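Local coordinates for protein putative polyprenyl synthetase (Streptomyces coelicolor, PDB 3NF2) that probably makes isoprenyl diphosphates by magnesium-dependent prenyl transfer, at residues Pro18-Ala23 with Val83-Asn88; Gly228-Pro233 with Ala293-Ala298. All coordinates share one frame; numbering follows the deposited sequence.

Contact 1 of 2, residues Pro18-Ala23 with Val83-Asn88; sequences PVLRAA and VELVHN. With SO4 (sulfate ion), chain B.
The backbone carbonyl oxygen of Glu84, a residue that Leu20 touches from the neighbouring helix, accepts the regular helical bond from Asn88 N at 3.0 Å and is also approached by Asn88 ND2, so closely as modelled that this second bond is doubtful in detail. Asn88 OD1 is held by His38 NE2, which probably helps to fix which way round the amide lies. Across the contact no polar bond forms. Leu20 holds CG anti to its backbone N (chi1 173°), and its CD1 ends 3.6 Å from CB of Glu84, the two side chains crossing at about a right angle. The same methyl, Leu20 CD1, lies 4.0 Å from Leu85 CD2; the two leucine side chains run alongside one another, pointing opposite ways, and Leu85 continues onto Leu125 and Ala129 of helix 115-134. A bend in the Glu84 chain (chi2 -43°) carries the carboxylate off from Leu20, to a salt bridge with Arg58. Thus the N-terminal helix 5-25 packs on helix 77-98, whose C-terminal end carries the DDxxD motif of the all-helical prenyl synthase fold. His87 faces a sulfate: its NE2 donates a weak bond to sulfate O3 at 3.4 Å, with the oxygen at the ring edge and near its plane. Arg58, Arg104 and Lys55 N also bind this anion, a set of groups consistent with the diphosphate site for isopentenyl diphosphate in related enzymes. A leucine in place of His87 has no NE2 to offer, and the sulfate would probably be held less firmly on that side. Glu84, through Arg58, probably helps to position one of the other donors.

Contact 2 of 2, residues Gly228-Pro233 with Ala293-Ala298; sequences GIWGDP and ALIEEA
Trp230 reaches toward helix 285-297 with the edge of its indole leading, and the two residues it meets there approach it differently. Its six-membered ring presents CH2 to Ile295 CG2 at 3.9 Å, the methyl lying near the ring plane, so this is an edge contact rather than stacking over a face. The two side chains cross obliquely. Glu296 comes to the five-membered ring with its chain extended beyond CG, which stands anti to the backbone N (chi1 -167°). Its carboxylate plane is turned 74° from the indole, and Glu296 OE1 stops 4.1 Å from Trp230 NE1, close but not hydrogen-bonded. One face of the indole is covered from its own segment by Ile229, whose CG2 sits 3.7 Å above the plane over the ring centre. Ile229 also sends CD1 across to Ile295 CD1, at 4.3 Å, and both isoleucines rest on Pro252 and Leu244, joining the two segments to the intervening helices. This packing lies at the C-terminal end of helix 203-230, just beyond the FQxxDD sequence that forms the second aspartate-rich motif in this family. Arg301 makes a cation-pi contact with Trp230 and a salt bridge to OE1 of Glu296, and a bound sulfate approaches the indole to about 4 Å. The direct contact is therefore essentially apolar, while the charge of Glu296 is met by Arg301, which also lies against the indole and so joins carboxylate and ring on the exposed side of the contact.

Overall arrangement
From the N terminus, the chain leaves helix 5-25 and runs through helices 31-38 and 57-67 before helix 77-98 returns to close contact 1 around a loop of 59 residues. It then passes through the long helices 115-134, 139-165 and 173-198 to helix 203-230. There contact 2 opens, and another 59 residues, mostly helical, lead back to it in helix 285-297. The two closures follow in series, neither nested nor crossing. The centres of contact 1 and contact 2 are about 34 Å apart. They lie on opposite sides of the chain's centre and do not touch. Contact 1 ties the N-terminal helix to the bundle; contact 2 joins the end of a long bundle helix to the helices beyond it.

Contact 1 of 2, residues Pro18-Ala23 with Val83-Asn88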
ATOM      1  N   PRO A  18       0.459 -19.684  11.935  1.00 60.25           N
ATOM      2  CA  PRO A  18       0.258 -19.111  13.283  1.00 57.91           C
ATOM      3  C   PRO A  18       0.977 -17.779  13.526  1.00 55.64           C
ATOM      4  O   PRO A  18       0.471 -16.951  14.278  1.00 52.50           O
ATOM      5  CB  PRO A  18       0.832 -20.188  14.225  1.00 57.21           C
ATOM      6  CG  PRO A  18       0.861 -21.437  13.417  1.00 62.81           C
ATOM      7  CD  PRO A  18       1.153 -20.982  12.015  1.00 62.58           C
ATOM      8  N   VAL A  19       2.138 -17.583  12.900  1.00 54.53           N
ATOM      9  CA  VAL A  19       2.870 -16.313  13.018  1.00 50.95           C
ATOM     10  C   VAL A  19       2.125 -15.179  12.294  1.00 51.58           C
ATOM     11  O   VAL A  19       2.006 -14.064  12.816  1.00 51.34           O
ATOM     12  CB  VAL A  19       4.334 -16.451  12.523  1.00 49.17           C
ATOM     13  CG1 VAL A  19       5.073 -15.117  12.571  1.00 36.05           C
ATOM     14  CG2 VAL A  19       5.081 -17.477  13.370  1.00 48.17           C
ATOM     15  N   LEU A  20       1.595 -15.486  11.111  1.00 52.33           N
ATOM     16  CA  LEU A  20       0.805 -14.525  10.344  1.00 51.45           C
ATOM     17  C   LEU A  20      -0.530 -14.210  11.026  1.00 50.41           C
ATOM     18  O   LEU A  20      -0.910 -13.032  11.125  1.00 49.01           O
ATOM     19  CB  LEU A  20       0.592 -15.014   8.904  1.00 51.58           C
ATOM     20  CG  LEU A  20      -0.360 -14.223   7.984  1.00 54.08           C
ATOM     21  CD1 LEU A  20       0.194 -14.164   6.598  1.00 51.37           C
ATOM     22  CD2 LEU A  20      -1.742 -14.858   7.924  1.00 56.23           C
ATOM     23  N   ARG A  21      -1.231 -15.252  11.486  1.00 45.94           N
ATOM     24  CA  ARG A  21      -2.504 -15.078  12.212  1.00 48.28           C
ATOM     25  C   ARG A  21      -2.343 -14.187  13.455  1.00 48.33           C
ATOM     26  O   ARG A  21      -3.150 -13.275  13.666  1.00 50.22           O
ATOM     27  CB  ARG A  21      -3.146 -16.433  12.551  1.00 47.09           C
ATOM     28  CG  ARG A  21      -4.095 -16.433  13.744  1.00 56.47           C
ATOM     29  CD  ARG A  21      -5.568 -16.490  13.363  1.00 61.45           C
ATOM     30  NE  ARG A  21      -6.024 -17.848  13.061  1.00 58.16           N
ATOM     31  CZ  ARG A  21      -7.278 -18.277  13.207  1.00 57.25           C
ATOM     32  NH1 ARG A  21      -7.586 -19.529  12.899  1.00 54.81           N
ATOM     33  NH2 ARG A  21      -8.224 -17.468  13.674  1.00 54.50           N
ATOM     34  N   ALA A  22      -1.281 -14.420  14.232  1.00 42.79           N
ATOM     35  CA  ALA A  22      -0.981 -13.604  15.416  1.00 45.83           C
ATOM     36  C   ALA A  22      -0.643 -12.154  15.074  1.00 47.72           C
ATOM     37  O   ALA A  22      -0.972 -11.250  15.840  1.00 50.78           O
ATOM     38  CB  ALA A  22       0.133 -14.223  16.258  1.00 43.42           C
ATOM     39  N   ALA A  23       0.002 -11.928  13.931  1.00 47.06           N
ATOM     40  CA  ALA A  23       0.345 -10.558  13.535  1.00 44.35           C
ATOM     41  C   ALA A  23      -0.888  -9.828  13.032  1.00 41.42           C
ATOM     42  O   ALA A  23      -1.043  -8.637  13.251  1.00 49.59           O
ATOM     43  CB  ALA A  23       1.450 -10.553  12.491  1.00 39.43           C
ATOM     44  N   VAL A  83       5.917 -12.428   2.590  1.00 43.58           N
ATOM     45  CA  VAL A  83       5.481 -12.808   1.244  1.00 37.06           C
ATOM     46  C   VAL A  83       3.966 -13.060   1.202  1.00 45.62           C
ATOM     47  O   VAL A  83       3.275 -12.610   0.278  1.00 46.64           O
ATOM     48  CB  VAL A  83       6.263 -14.046   0.713  1.00 38.03           C
ATOM     49  CG1 VAL A  83       5.556 -14.685  -0.462  1.00 30.55           C
ATOM     50  CG2 VAL A  83       7.660 -13.648   0.263  1.00 40.97           C
ATOM     51  N   GLU A  84       3.454 -13.750   2.216  1.00 42.21           N
ATOM     52  CA  GLU A  84       2.031 -14.035   2.294  1.00 40.82           C
ATOM     53  C   GLU A  84       1.201 -12.779   2.507  1.00 43.42           C
ATOM     54  O   GLU A  84       0.089 -12.666   1.985  1.00 42.57           O
ATOM     55  CB  GLU A  84       1.750 -15.025   3.416  1.00 42.01           C
ATOM     56  CG  GLU A  84       2.143 -16.460   3.101  1.00 49.00           C
ATOM     57  CD  GLU A  84       1.760 -16.879   1.697  1.00 52.11           C
ATOM     58  OE1 GLU A  84       2.659 -16.889   0.828  1.00 40.76           O
ATOM     59  OE2 GLU A  84       0.568 -17.184   1.466  1.00 50.27           O
ATOM     60  N   LEU A  85       1.750 -11.847   3.284  1.00 44.27           N
ATOM     61  CA  LEU A  85       1.090 -10.587   3.586  1.00 47.33           C
ATOM     62  C   LEU A  85       0.969  -9.706   2.346  1.00 46.33           C
ATOM     63  O   LEU A  85      -0.114  -9.184   2.065  1.00 48.24           O
ATOM     64  CB  LEU A  85       1.809  -9.854   4.725  1.00 45.36           C
ATOM     65  CG  LEU A  85       1.549 -10.401   6.132  1.00 40.64           C
ATOM     66  CD1 LEU A  85       2.535  -9.810   7.147  1.00 31.05           C
ATOM     67  CD2 LEU A  85       0.105 -10.180   6.586  1.00 30.19           C
ATOM     68  N   VAL A  86       2.078  -9.572   1.609  1.00 45.93           N
ATOM     69  CA  VAL A  86       2.115  -8.818   0.351  1.00 42.54           C
ATOM     70  C   VAL A  86       1.183  -9.453  -0.671  1.00 44.42           C
ATOM     71  O   VAL A  86       0.421  -8.746  -1.355  1.00 42.83           O
ATOM     72  CB  VAL A  86       3.551  -8.712  -0.230  1.00 43.47           C
ATOM     73  CG1 VAL A  86       3.526  -8.199  -1.657  1.00 38.92           C
ATOM     74  CG2 VAL A  86       4.392  -7.772   0.604  1.00 37.84           C
ATOM     75  N   HIS A  87       1.219 -10.787  -0.733  1.00 40.75           N
ATOM     76  CA  HIS A  87       0.305 -11.553  -1.578  1.00 41.35           C
ATOM     77  C   HIS A  87      -1.143 -11.181  -1.318  1.00 38.74           C
ATOM     78  O   HIS A  87      -1.890 -10.922  -2.254  1.00 42.08           O
ATOM     79  CB  HIS A  87       0.488 -13.061  -1.382  1.00 41.84           C
ATOM     80  CG  HIS A  87      -0.579 -13.887  -2.029  1.00 30.12           C
ATOM     81  ND1 HIS A  87      -0.726 -13.973  -3.398  1.00 39.82           N
ATOM     82  CD2 HIS A  87      -1.552 -14.664  -1.497  1.00 38.70           C
ATOM     83  CE1 HIS A  87      -1.748 -14.763  -3.680  1.00 48.59           C
ATOM     84  NE2 HIS A  87      -2.261 -15.203  -2.545  1.00 42.80           N
ATOM     85  N   ASN A  88      -1.527 -11.140  -0.046  1.00 39.87           N
ATOM     86  CA  ASN A  88      -2.913 -10.876   0.323  1.00 40.71           C
ATOM     87  C   ASN A  88      -3.350  -9.410   0.194  1.00 42.98           C
ATOM     88  O   ASN A  88      -4.511  -9.133  -0.110  1.00 45.91           O
ATOM     89  CB  ASN A  88      -3.206 -11.446   1.702  1.00 37.97           C
ATOM     90  CG  ASN A  88      -3.289 -12.958   1.683  1.00 43.15           C
ATOM     91  OD1 ASN A  88      -4.328 -13.536   1.333  1.00 38.21           O
ATOM     92  ND2 ASN A  88      -2.197 -13.610   2.050  1.00 38.48           N
TER
HETATM   93  S   SO4 B   1      -3.080 -18.941  -2.824  1.00 77.46           S
HETATM   94  O1  SO4 B   1      -2.443 -18.661  -1.536  1.00 65.52           O
HETATM   95  O2  SO4 B   1      -3.637 -20.292  -2.779  1.00 78.40           O
HETATM   96  O3  SO4 B   1      -4.138 -17.950  -3.048  1.00 66.70           O
HETATM   97  O4  SO4 B   1      -2.111 -18.869  -3.925  1.00 60.05           O

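Contact 2 of 2, residues Gly228-Pro233 with Ala293-Ala298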
ATOM      1  N   GLY A 228      -7.142 -23.225 -16.059  1.00 45.97           N
ATOM      2  CA  GLY A 228      -8.252 -22.262 -16.096  1.00 42.49           C
ATOM      3  C   GLY A 228      -9.230 -22.515 -17.242  1.00 44.68           C
ATOM      4  O   GLY A 228     -10.427 -22.263 -17.118  1.00 48.39           O
ATOM      5  N   ILE A 229      -8.724 -23.020 -18.361  1.00 47.82           N
ATOM      6  CA  ILE A 229      -9.601 -23.434 -19.456  1.00 50.16           C
ATOM      7  C   ILE A 229      -9.969 -24.929 -19.413  1.00 47.99           C
ATOM      8  O   ILE A 229     -11.132 -25.269 -19.268  1.00 48.49           O
ATOM      9  CB  ILE A 229      -9.033 -23.058 -20.839  1.00 50.97           C
ATOM     10  CG1 ILE A 229      -8.692 -21.558 -20.889  1.00 44.09           C
ATOM     11  CG2 ILE A 229     -10.032 -23.452 -21.946  1.00 46.59           C
ATOM     12  CD1 ILE A 229      -7.764 -21.168 -22.030  1.00 32.94           C
ATOM     13  N   TRP A 230      -8.987 -25.820 -19.516  1.00 51.23           N
ATOM     14  CA  TRP A 230      -9.305 -27.254 -19.677  1.00 53.40           C
ATOM     15  C   TRP A 230      -9.417 -28.097 -18.411  1.00 53.90           C
ATOM     16  O   TRP A 230      -9.541 -29.318 -18.499  1.00 50.29           O
ATOM     17  CB  TRP A 230      -8.332 -27.908 -20.646  1.00 49.19           C
ATOM     18  CG  TRP A 230      -8.508 -27.392 -22.021  1.00 46.10           C
ATOM     19  CD1 TRP A 230      -9.450 -27.786 -22.930  1.00 36.20           C
ATOM     20  CD2 TRP A 230      -7.733 -26.370 -22.655  1.00 45.50           C
ATOM     21  NE1 TRP A 230      -9.300 -27.076 -24.101  1.00 49.13           N
ATOM     22  CE2 TRP A 230      -8.255 -26.200 -23.959  1.00 44.58           C
ATOM     23  CE3 TRP A 230      -6.645 -25.582 -22.249  1.00 42.00           C
ATOM     24  CZ2 TRP A 230      -7.728 -25.276 -24.862  1.00 39.40           C
ATOM     25  CZ3 TRP A 230      -6.120 -24.661 -23.150  1.00 43.78           C
ATOM     26  CH2 TRP A 230      -6.669 -24.512 -24.441  1.00 42.40           C
ATOM     27  N   GLY A 231      -9.391 -27.448 -17.249  1.00 57.14           N
ATOM     28  CA  GLY A 231      -9.433 -28.145 -15.969  1.00 59.61           C
ATOM     29  C   GLY A 231     -10.789 -28.728 -15.632  1.00 66.05           C
ATOM     30  O   GLY A 231     -11.828 -28.125 -15.913  1.00 63.74           O
ATOM     31  N   ASP A 232     -10.764 -29.913 -15.024  1.00 71.46           N
ATOM     32  CA  ASP A 232     -11.964 -30.625 -14.607  1.00 76.27           C
ATOM     33  C   ASP A 232     -12.448 -30.041 -13.278  1.00 77.00           C
ATOM     34  O   ASP A 232     -11.646 -29.906 -12.353  1.00 77.16           O
ATOM     35  CB  ASP A 232     -11.629 -32.116 -14.466  1.00 79.36           C
ATOM     36  CG  ASP A 232     -12.819 -32.964 -14.021  1.00 86.05           C
ATOM     37  OD1 ASP A 232     -13.963 -32.709 -14.463  1.00 82.47           O
ATOM     38  OD2 ASP A 232     -12.593 -33.910 -13.234  1.00 86.16           O
ATOM     39  N   PRO A 233     -13.752 -29.670 -13.184  1.00 78.64           N
ATOM     40  CA  PRO A 233     -14.410 -29.164 -11.959  1.00 81.84           C
ATOM     41  C   PRO A 233     -14.178 -29.983 -10.681  1.00 85.39           C
ATOM     42  O   PRO A 233     -14.333 -29.454  -9.576  1.00 86.87           O
ATOM     43  CB  PRO A 233     -15.898 -29.208 -12.322  1.00 80.03           C
ATOM     44  CG  PRO A 233     -15.931 -28.983 -13.774  1.00 75.68           C
ATOM     45  CD  PRO A 233     -14.639 -29.524 -14.357  1.00 77.41           C
ATOM     46  N   ALA A 293     -11.877 -25.204 -28.037  1.00 41.99           N
ATOM     47  CA  ALA A 293     -11.586 -25.996 -29.230  1.00 44.96           C
ATOM     48  C   ALA A 293     -10.868 -25.182 -30.315  1.00 45.47           C
ATOM     49  O   ALA A 293      -9.925 -25.680 -30.941  1.00 49.57           O
ATOM     50  CB  ALA A 293     -12.864 -26.630 -29.760  1.00 44.75           C
ATOM     51  N   LEU A 294     -11.269 -23.921 -30.500  1.00 43.11           N
ATOM     52  CA  LEU A 294     -10.580 -23.033 -31.452  1.00 43.10           C
ATOM     53  C   LEU A 294      -9.176 -22.624 -31.014  1.00 36.48           C
ATOM     54  O   LEU A 294      -8.288 -22.515 -31.847  1.00 40.95           O
ATOM     55  CB  LEU A 294     -11.408 -21.776 -31.756  1.00 46.08           C
ATOM     56  CG  LEU A 294     -12.552 -21.816 -32.778  1.00 45.83           C
ATOM     57  CD1 LEU A 294     -13.469 -20.644 -32.529  1.00 47.49           C
ATOM     58  CD2 LEU A 294     -12.060 -21.816 -34.240  1.00 41.99           C
ATOM     59  N   ILE A 295      -8.982 -22.389 -29.712  1.00 43.59           N
ATOM     60  CA  ILE A 295      -7.643 -22.089 -29.156  1.00 41.01           C
ATOM     61  C   ILE A 295      -6.713 -23.290 -29.356  1.00 39.73           C
ATOM     62  O   ILE A 295      -5.559 -23.136 -29.755  1.00 49.17           O
ATOM     63  CB  ILE A 295      -7.708 -21.712 -27.645  1.00 40.82           C
ATOM     64  CG1 ILE A 295      -8.388 -20.364 -27.441  1.00 26.46           C
ATOM     65  CG2 ILE A 295      -6.301 -21.645 -27.002  1.00 40.85           C
ATOM     66  CD1 ILE A 295      -8.966 -20.219 -26.028  1.00 30.26           C
ATOM     67  N   GLU A 296      -7.224 -24.483 -29.088  1.00 41.70           N
ATOM     68  CA  GLU A 296      -6.459 -25.691 -29.358  1.00 51.17           C
ATOM     69  C   GLU A 296      -6.078 -25.843 -30.845  1.00 50.24           C
ATOM     70  O   GLU A 296      -4.893 -26.037 -31.155  1.00 43.83           O
ATOM     71  CB  GLU A 296      -7.154 -26.946 -28.804  1.00 52.86           C
ATOM     72  CG  GLU A 296      -6.227 -28.164 -28.807  1.00 59.33           C
ATOM     73  CD  GLU A 296      -6.655 -29.289 -27.877  1.00 61.16           C
ATOM     74  OE1 GLU A 296      -7.739 -29.206 -27.257  1.00 56.87           O
ATOM     75  OE2 GLU A 296      -5.883 -30.267 -27.768  1.00 69.55           O
ATOM     76  N   GLU A 297      -7.051 -25.699 -31.757  1.00 50.59           N
ATOM     77  CA  GLU A 297      -6.745 -25.738 -33.204  1.00 50.04           C
ATOM     78  C   GLU A 297      -5.673 -24.731 -33.626  1.00 47.91           C
ATOM     79  O   GLU A 297      -4.786 -25.070 -34.414  1.00 53.62           O
ATOM     80  CB  GLU A 297      -7.993 -25.596 -34.098  1.00 55.31           C
ATOM     81  CG  GLU A 297      -7.682 -25.863 -35.596  1.00 59.25           C
ATOM     82  CD  GLU A 297      -8.870 -25.698 -36.546  1.00 64.73           C
ATOM     83  OE1 GLU A 297      -8.637 -25.393 -37.737  1.00 63.19           O
ATOM     84  OE2 GLU A 297     -10.028 -25.892 -36.128  1.00 68.74           O
ATOM     85  N   ALA A 298      -5.714 -23.519 -33.071  1.00 43.72           N
ATOM     86  CA  ALA A 298      -4.698 -22.504 -33.403  1.00 39.07           C
ATOM     87  C   ALA A 298      -3.334 -22.759 -32.755  1.00 46.94           C
ATOM     88  O   ALA A 298      -2.385 -21.989 -32.959  1.00 45.09           O
ATOM     89  CB  ALA A 298      -5.204 -21.107 -33.063  1.00 40.04           C
TER